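Local coordinates for 3-oxoacyl-[acyl-carrier-protein] synthase 2 (Rickettsia rickettsii, PDB 4JGA) that probably catalyses the condensation of malonyl-ACP with a growing acyl chain, the elongation step of bacterial fatty-acid synthesis, at residues 308-311 / 316-319; 320-325 / 384-389; 374-379 / 413-418; 399-402 / 407-410. All coordinates share one frame; numbering follows the deposited sequence.

Contact 1. Residues 308-311 / 316-319. With NA (sodium ion), chain E.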
loop_
_atom_site.group_PDB
_atom_site.type_symbol
_atom_site.label_atom_id
_atom_site.label_comp_id
_atom_site.label_asym_id
_atom_site.label_seq_id
_atom_site.Cartn_x
_atom_site.Cartn_y
_atom_site.Cartn_z
ATOM N N ASP A 308 -4.692 -16.768 14.943
ATOM C CA ASP A 308 -4.565 -17.243 13.565
ATOM C C ASP A 308 -3.104 -17.440 13.130
ATOM O O ASP A 308 -2.809 -18.315 12.351
ATOM C CB ASP A 308 -5.213 -16.252 12.606
ATOM C CG ASP A 308 -6.739 -16.167 12.784
ATOM O OD1 ASP A 308 -7.336 -16.916 13.603
ATOM O OD2 ASP A 308 -7.293 -15.307 12.079
ATOM N N ALA A 309 -2.213 -16.606 13.633
ATOM C CA ALA A 309 -0.814 -16.700 13.246
ATOM C C ALA A 309 -0.252 -18.038 13.711
ATOM O O ALA A 309 0.452 -18.715 12.975
ATOM C CB ALA A 309 -0.023 -15.539 13.812
ATOM N N MET A 310 -0.683 -18.459 14.895
ATOM C CA MET A 310 -0.270 -19.742 15.478
ATOM C C MET A 310 -0.937 -20.927 14.821
ATOM O O MET A 310 -0.285 -21.937 14.573
ATOM C CB MET A 310 -0.508 -19.732 16.982
ATOM C CG MET A 310 0.473 -18.832 17.706
ATOM S SD MET A 310 0.307 -18.933 19.486
ATOM C CE MET A 310 -1.277 -18.205 19.779
ATOM N N LEU A 311 -2.223 -20.789 14.497
ATOM C CA LEU A 311 -2.891 -21.818 13.719
ATOM C C LEU A 311 -2.237 -21.986 12.338
ATOM O O LEU A 311 -2.023 -23.102 11.869
ATOM C CB LEU A 311 -4.401 -21.529 13.588
ATOM C CG LEU A 311 -5.216 -21.676 14.884
ATOM C CD1 LEU A 311 -6.647 -21.194 14.658
ATOM C CD2 LEU A 311 -5.244 -23.124 15.418
ATOM N N THR A 316 0.998 -24.558 18.968
ATOM C CA THR A 316 0.086 -24.308 20.084
ATOM C C THR A 316 0.685 -23.192 20.949
ATOM O O THR A 316 1.871 -22.892 20.841
ATOM C CB THR A 316 -0.144 -25.586 20.890
ATOM O OG1 THR A 316 1.117 -26.159 21.221
ATOM C CG2 THR A 316 -0.957 -26.631 20.074
ATOM N N PRO A 317 -0.141 -22.522 21.769
ATOM C CA PRO A 317 0.375 -21.322 22.438
ATOM C C PRO A 317 1.475 -21.563 23.488
ATOM O O PRO A 317 2.260 -20.663 23.737
ATOM C CB PRO A 317 -0.873 -20.722 23.074
ATOM C CG PRO A 317 -1.997 -21.185 22.189
ATOM C CD PRO A 317 -1.612 -22.591 21.833
ATOM N N ASP A 318 1.546 -22.759 24.057
ATOM C CA ASP A 318 2.644 -23.130 24.958
ATOM C C ASP A 318 4.012 -23.070 24.278
ATOM O O ASP A 318 5.029 -22.960 24.947
ATOM C CB ASP A 318 2.430 -24.543 25.491
ATOM C CG ASP A 318 2.295 -25.555 24.366
ATOM O OD1 ASP A 318 1.352 -25.423 23.577
ATOM O OD2 ASP A 318 3.156 -26.442 24.233
ATOM N N MET A 319 4.038 -23.126 22.947
ATOM C CA MET A 319 5.289 -23.217 22.219
ATOM C C MET A 319 5.999 -21.854 22.046
ATOM O O MET A 319 7.203 -21.820 21.838
ATOM C CB MET A 319 5.071 -23.899 20.862
ATOM C CG MET A 319 4.803 -25.402 20.985
ATOM S SD MET A 319 4.218 -26.141 19.451
ATOM C CE MET A 319 5.709 -25.986 18.450
HETATM NA NA NA E . 7.655 -22.123 25.371
HETATM O O HOH W 1 6.428 -24.016 27.258
HETATM O O HOH W 2 7.507 -20.399 27.269
#
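Met-310 and Pro-317 meet at about a right angle, the thioether end of the methionine lying across the proline. SD of Met-310 rests 3.8 Å from Pro-317 CA, and the terminal CE of Met-310 stands 3.9 Å from Pro-317 CG; both also approach CB. The chain runs straight out from the helix through CG to SD and turns at the rotation about CG-SD (chi3 -68°), bringing the methyl over the proline ring. The contact is van der Waals packing; Met-310 is buried and Pro-317 partly exposed. Beyond the proline the turn is held by its own backbone, Met-319 N bonding to Thr-316 O at 3.0 Å. The same turn presents Asp-318 O to a sodium ion at 2.8 Å; Asp-321 OD1 and two waters bind it as well. Met-310 projects from helix 300-312 toward the loop that leads into strand 322-324. Leu-344 and Phe-345 of helix 331-345 pack against Met-310, Phe-345 also touches Pro-317, and Ala-309 touches Ser-428 and Val-430 of strand 425-432.

Contact 2. Residues 320-325 / 384-389. With K (potassium ion), chain C; NA (sodium ion), chain E.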
loop_
_atom_site.group_PDB
_atom_site.type_symbol
_atom_site.label_atom_id
_atom_site.label_comp_id
_atom_site.label_asym_id
_atom_site.label_seq_id
_atom_site.Cartn_x
_atom_site.Cartn_y
_atom_site.Cartn_z
ATOM N N ILE A 320 5.255 -20.748 22.083
ATOM C CA ILE A 320 5.842 -19.414 21.986
ATOM C C ILE A 320 6.761 -19.203 23.191
ATOM O O ILE A 320 6.390 -19.529 24.321
ATOM C CB ILE A 320 4.757 -18.336 21.983
ATOM C CG1 ILE A 320 3.907 -18.446 20.713
ATOM C CG2 ILE A 320 5.343 -16.943 22.104
ATOM C CD1 ILE A 320 4.678 -18.217 19.439
ATOM N N ASP A 321 7.952 -18.657 22.963
ATOM C CA ASP A 321 8.869 -18.306 24.096
ATOM C C ASP A 321 8.914 -16.809 24.410
ATOM O O ASP A 321 9.064 -16.397 25.568
ATOM C CB ASP A 321 10.258 -18.798 23.769
ATOM C CG ASP A 321 10.322 -20.297 23.635
ATOM O OD1 ASP A 321 9.808 -21.008 24.535
ATOM O OD2 ASP A 321 10.890 -20.766 22.618
ATOM N N TYR A 322 8.789 -15.998 23.360
ATOM C CA TYR A 322 8.913 -14.549 23.498
ATOM C C TYR A 322 7.947 -13.874 22.538
ATOM O O TYR A 322 7.744 -14.360 21.418
ATOM C CB TYR A 322 10.367 -14.076 23.262
ATOM C CG TYR A 322 10.489 -12.579 23.077
ATOM C CD1 TYR A 322 10.278 -11.715 24.148
ATOM C CD2 TYR A 322 10.776 -12.015 21.828
ATOM C CE1 TYR A 322 10.370 -10.347 23.986
ATOM C CE2 TYR A 322 10.877 -10.639 21.674
ATOM C CZ TYR A 322 10.663 -9.818 22.756
ATOM O OH TYR A 322 10.722 -8.434 22.623
ATOM N N ILE A 323 7.356 -12.774 23.014
ATOM C CA ILE A 323 6.416 -11.962 22.270
ATOM C C ILE A 323 6.949 -10.535 22.227
ATOM O O ILE A 323 7.219 -9.916 23.260
ATOM C CB ILE A 323 5.028 -11.925 22.933
ATOM C CG1 ILE A 323 4.480 -13.336 23.063
ATOM C CG2 ILE A 323 4.067 -10.996 22.164
ATOM C CD1 ILE A 323 3.232 -13.417 23.892
ATOM N N ASN A 324 7.147 -10.041 21.008
ATOM C CA ASN A 324 7.462 -8.649 20.813
ATOM C C ASN A 324 6.140 -7.950 20.561
ATOM O O ASN A 324 5.529 -8.087 19.480
ATOM C CB ASN A 324 8.453 -8.430 19.660
ATOM C CG ASN A 324 8.929 -6.984 19.595
ATOM O OD1 ASN A 324 8.261 -6.132 18.970
ATOM N ND2 ASN A 324 10.068 -6.677 20.265
ATOM N N ALA A 325 5.686 -7.243 21.583
ATOM C CA ALA A 325 4.390 -6.633 21.603
ATOM C C ALA A 325 4.329 -5.435 20.625
ATOM O O ALA A 325 5.366 -4.947 20.160
ATOM C CB ALA A 325 4.094 -6.172 23.017
ATOM N N ILE A 384 18.064 -13.928 23.750
ATOM C CA ILE A 384 17.847 -12.855 24.678
ATOM C C ILE A 384 16.613 -12.053 24.295
ATOM O O ILE A 384 16.370 -11.791 23.126
ATOM C CB ILE A 384 19.094 -11.960 24.799
ATOM C CG1 ILE A 384 18.949 -11.001 25.967
ATOM C CG2 ILE A 384 19.364 -11.186 23.536
ATOM C CD1 ILE A 384 20.273 -10.381 26.368
ATOM N N ALA A 385 15.838 -11.701 25.314
ATOM C CA ALA A 385 14.672 -10.882 25.160
ATOM C C ALA A 385 15.042 -9.455 25.539
ATOM O O ALA A 385 15.571 -9.225 26.632
ATOM C CB ALA A 385 13.576 -11.391 26.095
ATOM N N PRO A 386 14.775 -8.501 24.654
ATOM C CA PRO A 386 15.038 -7.108 24.950
ATOM C C PRO A 386 14.080 -6.561 26.017
ATOM O O PRO A 386 12.967 -7.077 26.167
ATOM C CB PRO A 386 14.858 -6.426 23.592
ATOM C CG PRO A 386 13.938 -7.291 22.850
ATOM C CD PRO A 386 14.157 -8.690 23.336
ATOM N N PRO A 387 14.505 -5.533 26.775
ATOM C CA PRO A 387 13.747 -5.004 27.919
ATOM C C PRO A 387 12.566 -4.084 27.553
ATOM O O PRO A 387 12.567 -3.420 26.513
ATOM C CB PRO A 387 14.800 -4.194 28.668
ATOM C CG PRO A 387 15.671 -3.668 27.574
ATOM C CD PRO A 387 15.733 -4.758 26.537
ATOM N N THR A 388 11.551 -4.069 28.405
ATOM C CA THR A 388 10.607 -2.976 28.388
ATOM C C THR A 388 11.183 -1.917 29.330
ATOM O O THR A 388 11.121 -2.031 30.562
ATOM C CB THR A 388 9.210 -3.413 28.841
ATOM O OG1 THR A 388 8.767 -4.504 28.024
ATOM C CG2 THR A 388 8.268 -2.271 28.730
ATOM N N LEU A 389 11.792 -0.902 28.734
ATOM C CA LEU A 389 12.285 0.230 29.511
ATOM C C LEU A 389 11.130 0.968 30.170
ATOM O O LEU A 389 9.958 0.896 29.720
ATOM C CB LEU A 389 13.079 1.188 28.628
ATOM C CG LEU A 389 14.334 0.616 27.945
ATOM C CD1 LEU A 389 15.028 1.729 27.180
ATOM C CD2 LEU A 389 15.269 0.004 28.980
HETATM K K K C . 5.885 -6.102 17.639
HETATM NA NA NA E . 7.655 -22.123 25.371
HETATM O O HOH W 2 7.507 -20.399 27.269
HETATM O O HOH W 1 6.428 -24.016 27.258
#
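Tyr-322 reaches from strand 322-324 to the chain at Ala-385 and Pro-386, and its atoms meet that chain in succession. CB starts toward the second segment, and with CG anti to the backbone N (chi1 167°) the ring extends along its own strand, where Asn-324 N lies over one face, offset toward the rim. CD1 of Tyr-322 meets Ala-385 CB at 3.8 Å, CE1 is near both that methyl and Pro-386 CD, and Ala-385 CA sits over a ring face. Strand 322-324 is hydrogen-bonded on one side to strand 414-421 and on the other to strand 353-355, within the C-terminal half of a thiolase-type fold; segment 384-389 passes over this part of the sheet just after helix 368-382. Farther out, Tyr-322 CZ touches Pro-386 CD at 3.7 Å, the proline ring coming in obliquely. Tyr-322 OH ends 3.4 Å from Pro-386 CG. The hydroxyl's main polar partner is Ser-355 OG, and Asn-324 ND2 also donates to Tyr-322 OH at 3.0 Å, the oxygen lying 24° out of the amide plane. The other end of that amide, Asn-324 OD1, binds a potassium ion at 2.7 Å, joined there by Asn-324 O and Ala-325 O.

Contact 3. Residues 374-379 / 413-418. With K (potassium ion), chain C.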
loop_
_atom_site.group_PDB
_atom_site.type_symbol
_atom_site.label_atom_id
_atom_site.label_comp_id
_atom_site.label_asym_id
_atom_site.label_seq_id
_atom_site.Cartn_x
_atom_site.Cartn_y
_atom_site.Cartn_z
ATOM N N ILE A 374 12.635 -7.859 12.887
ATOM C CA ILE A 374 14.081 -8.022 12.961
ATOM C C ILE A 374 14.571 -8.260 14.397
ATOM O O ILE A 374 15.353 -9.207 14.652
ATOM C CB ILE A 374 14.769 -6.835 12.290
ATOM C CG1 ILE A 374 14.510 -6.900 10.774
ATOM C CG2 ILE A 374 16.262 -6.839 12.579
ATOM C CD1 ILE A 374 14.828 -5.644 9.979
ATOM N N PHE A 375 14.105 -7.443 15.342
ATOM C CA PHE A 375 14.453 -7.661 16.760
ATOM C C PHE A 375 14.066 -9.065 17.201
ATOM O O PHE A 375 14.805 -9.707 17.964
ATOM C CB PHE A 375 13.805 -6.622 17.687
ATOM C CG PHE A 375 14.277 -5.206 17.471
ATOM C CD1 PHE A 375 15.497 -4.922 16.898
ATOM C CD2 PHE A 375 13.478 -4.141 17.875
ATOM C CE1 PHE A 375 15.914 -3.614 16.746
ATOM C CE2 PHE A 375 13.884 -2.812 17.704
ATOM C CZ PHE A 375 15.107 -2.561 17.147
ATOM N N SER A 376 12.921 -9.538 16.699
ATOM C CA SER A 376 12.407 -10.869 17.025
ATOM C C SER A 376 13.342 -11.987 16.533
ATOM O O SER A 376 13.659 -12.930 17.285
ATOM C CB SER A 376 10.983 -11.046 16.479
ATOM O OG SER A 376 10.058 -10.139 17.100
ATOM N N ALA A 377 13.831 -11.837 15.302
ATOM C CA ALA A 377 14.806 -12.748 14.767
ATOM C C ALA A 377 16.121 -12.719 15.559
ATOM O O ALA A 377 16.760 -13.743 15.756
ATOM C CB ALA A 377 15.060 -12.418 13.313
ATOM N N LEU A 378 16.557 -11.532 15.944
ATOM C CA LEU A 378 17.794 -11.395 16.709
ATOM C C LEU A 378 17.651 -11.969 18.123
ATOM O O LEU A 378 18.602 -12.463 18.670
ATOM C CB LEU A 378 18.259 -9.920 16.741
ATOM C CG LEU A 378 18.677 -9.386 15.369
ATOM C CD1 LEU A 378 18.724 -7.867 15.333
ATOM C CD2 LEU A 378 20.015 -9.929 14.984
ATOM N N ALA A 379 16.459 -11.876 18.713
ATOM C CA ALA A 379 16.227 -12.506 20.017
ATOM C C ALA A 379 16.473 -14.017 19.941
ATOM O O ALA A 379 16.978 -14.631 20.885
ATOM C CB ALA A 379 14.818 -12.229 20.524
ATOM N N ASP A 413 13.003 -20.169 20.880
ATOM C CA ASP A 413 12.902 -20.924 19.644
ATOM C C ASP A 413 11.709 -20.463 18.810
ATOM O O ASP A 413 11.706 -20.651 17.613
ATOM C CB ASP A 413 12.764 -22.406 19.945
ATOM C CG ASP A 413 14.076 -23.030 20.455
ATOM O OD1 ASP A 413 15.171 -22.513 20.178
ATOM O OD2 ASP A 413 13.994 -24.027 21.158
ATOM N N TYR A 414 10.678 -19.945 19.440
ATOM C CA TYR A 414 9.546 -19.436 18.718
ATOM C C TYR A 414 9.215 -18.057 19.242
ATOM O O TYR A 414 9.120 -17.852 20.464
ATOM C CB TYR A 414 8.321 -20.321 18.912
ATOM C CG TYR A 414 8.402 -21.690 18.301
ATOM C CD1 TYR A 414 9.025 -22.753 18.967
ATOM C CD2 TYR A 414 7.820 -21.942 17.071
ATOM C CE1 TYR A 414 9.059 -24.032 18.405
ATOM C CE2 TYR A 414 7.870 -23.203 16.502
ATOM C CZ TYR A 414 8.479 -24.225 17.165
ATOM O OH TYR A 414 8.498 -25.442 16.561
ATOM N N VAL A 415 8.985 -17.134 18.317
ATOM C CA VAL A 415 8.648 -15.759 18.659
ATOM C C VAL A 415 7.404 -15.290 17.913
ATOM O O VAL A 415 7.233 -15.592 16.732
ATOM C CB VAL A 415 9.792 -14.815 18.317
ATOM C CG1 VAL A 415 9.379 -13.361 18.573
ATOM C CG2 VAL A 415 11.020 -15.176 19.136
ATOM N N LEU A 416 6.539 -14.578 18.632
ATOM C CA LEU A 416 5.364 -13.927 18.084
ATOM C C LEU A 416 5.601 -12.403 18.134
ATOM O O LEU A 416 6.029 -11.866 19.167
ATOM C CB LEU A 416 4.111 -14.274 18.914
ATOM C CG LEU A 416 2.814 -13.517 18.619
ATOM C CD1 LEU A 416 2.237 -13.945 17.288
ATOM C CD2 LEU A 416 1.778 -13.753 19.694
ATOM N N SER A 417 5.289 -11.713 17.040
ATOM C CA SER A 417 5.396 -10.259 16.999
ATOM C C SER A 417 4.095 -9.651 16.457
ATOM O O SER A 417 3.612 -10.035 15.412
ATOM C CB SER A 417 6.587 -9.834 16.111
ATOM O OG SER A 417 6.749 -8.424 16.104
ATOM N N ASN A 418 3.552 -8.696 17.208
ATOM C CA ASN A 418 2.313 -8.032 16.902
ATOM C C ASN A 418 2.481 -6.604 16.370
ATOM O O ASN A 418 3.361 -5.873 16.814
ATOM C CB ASN A 418 1.461 -7.944 18.171
ATOM C CG ASN A 418 1.032 -9.288 18.713
ATOM O OD1 ASN A 418 0.951 -10.288 18.001
ATOM N ND2 ASN A 418 0.766 -9.317 19.998
HETATM K K K C . 5.885 -6.102 17.639
#
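Ser-376 has OG anti to its carbonyl carbon (chi1 -64°), folded back beside the helix backbone, while Val-415 carries CG1 anti to the strand nitrogen (chi1 175°); with these settings the valine methyl comes up against the serine from the strand side. Val-415 CG1 lies 3.5 Å from Ser-376 CB and almost as near to its OG, and the other branch of Val-415, CG2, approaches Ser-376 O at 3.9 Å. Two residues on along the strand, Ser-417 also points to the helix, and its CB is 3.6 Å from Ser-376 OG. The serine hydroxyl is thus flanked by carbon on the strand side, and its polar partner is Glu-372 O, one turn back along the same helix. Being small, Ser-376 allows a close approach of helix and strand: the CA atoms of Ser-376 and Val-415 are 6.4 Å apart. Ser-417 OG turns instead to a potassium ion, at 2.9 Å, and Asn-418 O binds the same ion at 2.7 Å. Asn-324, Ala-325 and Glu-372 complete the protein ligands, so the middle of strand 414-421, strand 322-324 with the residue after it, and helix 368-382 all meet at the metal. The arrangement is that of a helix packed on a central sheet in the layered alpha/beta thiolase fold of ketoacyl synthases, with a potassium ion bound where helix and strands meet.

Contact 4. Residues 399-402 / 407-410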
loop_
_atom_site.group_PDB
_atom_site.type_symbol
_atom_site.label_atom_id
_atom_site.label_comp_id
_atom_site.label_asym_id
_atom_site.label_seq_id
_atom_site.Cartn_x
_atom_site.Cartn_y
_atom_site.Cartn_z
ATOM N N ASN A 399 0.272 -10.075 34.645
ATOM C CA ASN A 399 0.434 -11.414 35.241
ATOM C C ASN A 399 1.486 -12.240 34.545
ATOM O O ASN A 399 1.565 -13.446 34.760
ATOM C CB ASN A 399 -0.867 -12.198 35.118
ATOM C CG ASN A 399 -1.862 -11.876 36.187
ATOM O OD1 ASN A 399 -1.529 -11.463 37.290
ATOM N ND2 ASN A 399 -3.128 -12.085 35.852
ATOM N N ILE A 400 2.262 -11.626 33.672
ATOM C CA ILE A 400 3.360 -12.316 33.009
ATOM C C ILE A 400 4.587 -11.448 33.089
ATOM O O ILE A 400 4.507 -10.288 33.465
ATOM C CB ILE A 400 3.074 -12.626 31.523
ATOM C CG1 ILE A 400 2.668 -11.365 30.780
ATOM C CG2 ILE A 400 1.988 -13.683 31.414
ATOM C CD1 ILE A 400 2.642 -11.607 29.293
ATOM N N ASP A 401 5.719 -12.048 32.750
ATOM C CA ASP A 401 7.011 -11.376 32.748
ATOM C C ASP A 401 7.129 -10.437 31.523
ATOM O O ASP A 401 7.178 -10.891 30.389
ATOM C CB ASP A 401 8.110 -12.433 32.734
ATOM C CG ASP A 401 9.483 -11.863 32.991
ATOM O OD1 ASP A 401 9.710 -10.645 32.818
ATOM O OD2 ASP A 401 10.342 -12.673 33.387
ATOM N N LEU A 402 7.165 -9.132 31.777
ATOM C CA LEU A 402 7.262 -8.117 30.725
ATOM C C LEU A 402 8.690 -7.626 30.552
ATOM O O LEU A 402 8.943 -6.589 29.899
ATOM C CB LEU A 402 6.341 -6.937 31.010
ATOM C CG LEU A 402 4.840 -7.241 30.966
ATOM C CD1 LEU A 402 4.019 -6.014 31.368
ATOM C CD2 LEU A 402 4.395 -7.799 29.609
ATOM N N ALA A 407 17.336 -6.478 29.911
ATOM C CA ALA A 407 17.260 -7.649 29.034
ATOM C C ALA A 407 17.368 -8.968 29.813
ATOM O O ALA A 407 18.000 -9.025 30.853
ATOM C CB ALA A 407 18.367 -7.573 28.002
ATOM N N LYS A 408 16.781 -10.031 29.283
ATOM C CA LYS A 408 16.819 -11.315 29.972
ATOM C C LYS A 408 17.148 -12.463 29.015
ATOM O O LYS A 408 16.471 -12.662 27.997
ATOM C CB LYS A 408 15.456 -11.533 30.585
ATOM C CG LYS A 408 15.388 -12.631 31.595
ATOM C CD LYS A 408 14.081 -12.461 32.334
ATOM C CE LYS A 408 13.993 -13.372 33.525
ATOM N NZ LYS A 408 12.900 -12.836 34.373
ATOM N N LYS A 409 18.216 -13.184 29.312
ATOM C CA LYS A 409 18.576 -14.301 28.482
ATOM C C LYS A 409 17.621 -15.438 28.815
ATOM O O LYS A 409 17.352 -15.719 29.975
ATOM C CB LYS A 409 20.045 -14.725 28.686
ATOM C CG LYS A 409 21.102 -13.728 28.203
ATOM C CD LYS A 409 22.480 -14.401 28.034
ATOM C CE LYS A 409 22.633 -15.472 26.926
ATOM N NZ LYS A 409 21.803 -15.261 25.702
ATOM N N THR A 410 17.132 -16.111 27.786
ATOM C CA THR A 410 16.311 -17.308 27.992
ATOM C C THR A 410 16.253 -18.136 26.704
ATOM O O THR A 410 16.734 -17.690 25.642
ATOM C CB THR A 410 14.895 -16.941 28.477
ATOM O OG1 THR A 410 14.201 -18.122 28.884
ATOM C CG2 THR A 410 14.115 -16.274 27.401
#
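Asp-401 and Lys-408 approach from opposite directions and join in a salt bridge, the electrostatic interaction that makes this contact. Lys-408 NZ donates to Asp-401 OD2 at 2.7 Å, entering on the syn lone pair, the side facing the other carboxylate oxygen. The bridge is nevertheless one-sided, since Asp-401 OD1 stays 4.2 Å from Lys-408 NZ. Both side chains set off with CG anti to the backbone nitrogen (chi1 -169° for Asp-401), and the lysine then remains extended to its end, so that its ammonium group spans the gap between the two backbones.

Hydrogen bonding holds the acid by its second oxygen: Asp-401 OD1 accepts from the backbone N of Val-403, an Asx turn that probably limits rotation of the carboxylate and helps keep OD2 turned to the lysine. The carboxylate thus divides its oxygens between a local backbone N-H and the ammonium group of Lys-408 across the gap.

Van der Waals contact is slight: CE and CD of Lys-408 pass the same oxygen, at 3.7 and 3.9 Å from Asp-401 OD2. Lys-408 is exposed and Asp-401 partly so, and water probably weakens the pull between the charges.

In the fold, the salt bridge ties the loop that runs along strand 353-355 to the short strand 408-409. Asp-401 has a backbone hydrogen bond with Met-354 and its side chain touches Leu-353, while Lys-408 is bonded through its backbone to Ala-385 in the antiparallel pair 384-385 and 408-409. Next to Asp-401, Ile-400 packs on Val-341 and Gln-342 of helix 331-345.

Overall arrangement
Contacts 2 and 3 are buried and share the main sheet: strands 322-324 and 414-421 are neighbours, joined by a probable hydrogen bond from Asn-324 N to Leu-416 O, and both contacts supply ligands to the potassium ion. Contact 1 is partly buried at the periphery, yet touches contact 2 where Met-310 SD packs on Ile-320 CG1, and the two share the sodium ion. Contact 4 lies at the surface, its centre about 7 Å from that of contact 2, and meets it in part through the small antiparallel pair 384-385 and 408-409. The chemistry follows depth: aromatic and small-residue packing inside, methionine on proline at the margin, a salt bridge outside.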